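Local coordinates for protein putative DD-carboxypeptidase TP_0574 (Treponema pallidum, PDB 1O75) that binds penicillin and has zinc-stimulated carboxypeptidase activity on synthetic depsipeptides, possibly acting as a D,D-carboxypeptidase that lowers peptidoglycan cross-linking, at residues B[10-15]-B[157-162]. The protein carries 2 engineered substitutions. Sequence-based numbering, arbitrary orientation.
Sequences YGYATL and FVPVAV
Segments 10-15 and 157-162, from strands 8-16 and 143-163, run antiparallel as neighbours in the mixed sheet of the N-terminal domain. Gly11 and Val160 form one hydrogen-bonded pair, Ala13 and Val158 the next. The Val160 N to Gly11 O bond is the shortest at 2.8 Å and nearly straight, 173° at the hydrogen. It meets the carbonyl almost along its axis. Ala13 N reaches Val158 O at 3.0 Å with more bend, on a lone pair.

Tyr10, Tyr12, Pro159 and Ala161 share one face of the sheet. Tyr12 sets CG beside its own backbone N and anti to the carbonyl carbon (chi1 -73°). This brings the CD1-CE1 side of the ring against the neighbouring strand, with Val158 C at the ring edge. Tyr12 CD1 lies 3.6 Å from Pro159 N. The same Tyr12 CD1 lies 3.8 Å from Phe157 CB; the two side chains cross at about a right angle, and the Phe157 ring leads away. CG of Tyr10 takes the same position, and Tyr10 CE2 rests 3.7 Å from Ala161 CB.

Ala13, Val158 and Val160 lie on the opposite face. Val160 CG2 occupies the crowded position between N and the carbonyl carbon and touches Ala13 CB at 3.7 Å. Leu15 CD1 meets Val158 CB at 3.9 Å, the two side chains crossing at about a right angle. Phe198 touches both Leu15 and Val160.

Backbone bonds of Tyr10 with Asp179 and Tyr12 with Val177 join the other edge of strand 8-16 to the region of strand 177-178. Pro159, which has no N-H, is paired with Tyr12 at a non-hydrogen-bonded position, so the pairing of these two strands loses no bond. Four main-chain bonds thus fix the two strands, while their side chains meet one another through carbon atoms.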
# COMPACT_ATOMS: atom_id res chain seq x y z
N TYR B 10 -4.63 -40.66 7.71
CA TYR B 10 -4.09 -39.35 7.39
C TYR B 10 -5.16 -38.30 7.10
O TYR B 10 -6.16 -38.60 6.45
CB TYR B 10 -3.15 -39.46 6.19
CG TYR B 10 -1.98 -40.39 6.44
CD1 TYR B 10 -2.08 -41.77 6.21
CD2 TYR B 10 -0.76 -39.90 6.90
CE1 TYR B 10 -1.00 -42.62 6.43
CE2 TYR B 10 0.32 -40.73 7.12
CZ TYR B 10 0.20 -42.09 6.88
OH TYR B 10 1.28 -42.90 7.11
N GLY B 11 -4.95 -37.08 7.59
CA GLY B 11 -5.90 -36.01 7.37
C GLY B 11 -5.49 -34.73 8.08
O GLY B 11 -4.31 -34.50 8.36
N TYR B 12 -6.49 -33.90 8.37
CA TYR B 12 -6.27 -32.63 9.05
C TYR B 12 -6.89 -32.65 10.42
O TYR B 12 -7.93 -33.27 10.65
CB TYR B 12 -6.86 -31.48 8.23
CG TYR B 12 -6.07 -31.14 6.99
CD1 TYR B 12 -4.78 -30.61 7.08
CD2 TYR B 12 -6.59 -31.38 5.71
CE1 TYR B 12 -4.04 -30.31 5.94
CE2 TYR B 12 -5.85 -31.09 4.57
CZ TYR B 12 -4.58 -30.56 4.69
OH TYR B 12 -3.83 -30.28 3.56
N ALA B 13 -6.24 -31.94 11.34
CA ALA B 13 -6.72 -31.85 12.71
C ALA B 13 -6.54 -30.41 13.19
O ALA B 13 -5.68 -29.68 12.69
CB ALA B 13 -5.96 -32.81 13.61
N THR B 14 -7.34 -30.03 14.17
CA THR B 14 -7.29 -28.69 14.72
C THR B 14 -6.45 -28.70 15.98
O THR B 14 -6.79 -29.38 16.94
CB THR B 14 -8.72 -28.19 15.03
OG1 THR B 14 -9.44 -28.06 13.81
CG2 THR B 14 -8.70 -26.85 15.74
N LEU B 15 -5.33 -27.95 15.95
CA LEU B 15 -4.44 -27.88 17.11
C LEU B 15 -4.28 -26.46 17.63
O LEU B 15 -4.17 -25.50 16.86
CB LEU B 15 -3.03 -28.42 16.75
CG LEU B 15 -2.75 -29.93 16.64
CD1 LEU B 15 -3.62 -30.54 15.55
CD2 LEU B 15 -1.25 -30.13 16.31
N PHE B 157 -6.44 -26.51 10.29
CA PHE B 157 -5.93 -27.56 9.41
C PHE B 157 -4.43 -27.89 9.50
O PHE B 157 -3.60 -27.35 8.77
CB PHE B 157 -6.29 -27.22 7.95
CG PHE B 157 -7.73 -26.82 7.76
CD1 PHE B 157 -8.76 -27.75 7.94
CD2 PHE B 157 -8.06 -25.50 7.45
CE1 PHE B 157 -10.11 -27.36 7.81
CE2 PHE B 157 -9.41 -25.10 7.32
CZ PHE B 157 -10.43 -26.03 7.50
N VAL B 158 -4.10 -28.81 10.40
CA VAL B 158 -2.73 -29.27 10.56
C VAL B 158 -2.66 -30.69 9.98
O VAL B 158 -3.42 -31.55 10.42
CB VAL B 158 -2.34 -29.33 12.06
CG1 VAL B 158 -0.92 -29.91 12.20
CG2 VAL B 158 -2.43 -27.93 12.70
N PRO B 159 -1.77 -30.94 9.01
CA PRO B 159 -1.71 -32.30 8.46
C PRO B 159 -1.15 -33.28 9.49
O PRO B 159 -0.05 -33.08 10.04
CB PRO B 159 -0.81 -32.14 7.24
CG PRO B 159 0.12 -31.03 7.64
CD PRO B 159 -0.81 -30.05 8.35
N VAL B 160 -1.92 -34.33 9.78
CA VAL B 160 -1.48 -35.30 10.77
C VAL B 160 -1.58 -36.77 10.35
O VAL B 160 -2.29 -37.12 9.39
CB VAL B 160 -2.25 -35.15 12.11
CG1 VAL B 160 -1.90 -33.82 12.77
CG2 VAL B 160 -3.77 -35.24 11.87
N ALA B 161 -0.83 -37.60 11.06
CA ALA B 161 -0.83 -39.06 10.88
C ALA B 161 -1.33 -39.53 12.23
O ALA B 161 -0.75 -39.19 13.26
CB ALA B 161 0.58 -39.58 10.63
N VAL B 162 -2.43 -40.28 12.23
CA VAL B 162 -3.05 -40.74 13.47
C VAL B 162 -3.05 -42.27 13.55
O VAL B 162 -3.61 -42.94 12.69
CB VAL B 162 -4.52 -40.24 13.57
CG1 VAL B 162 -5.17 -40.75 14.85
CG2 VAL B 162 -4.56 -38.72 13.53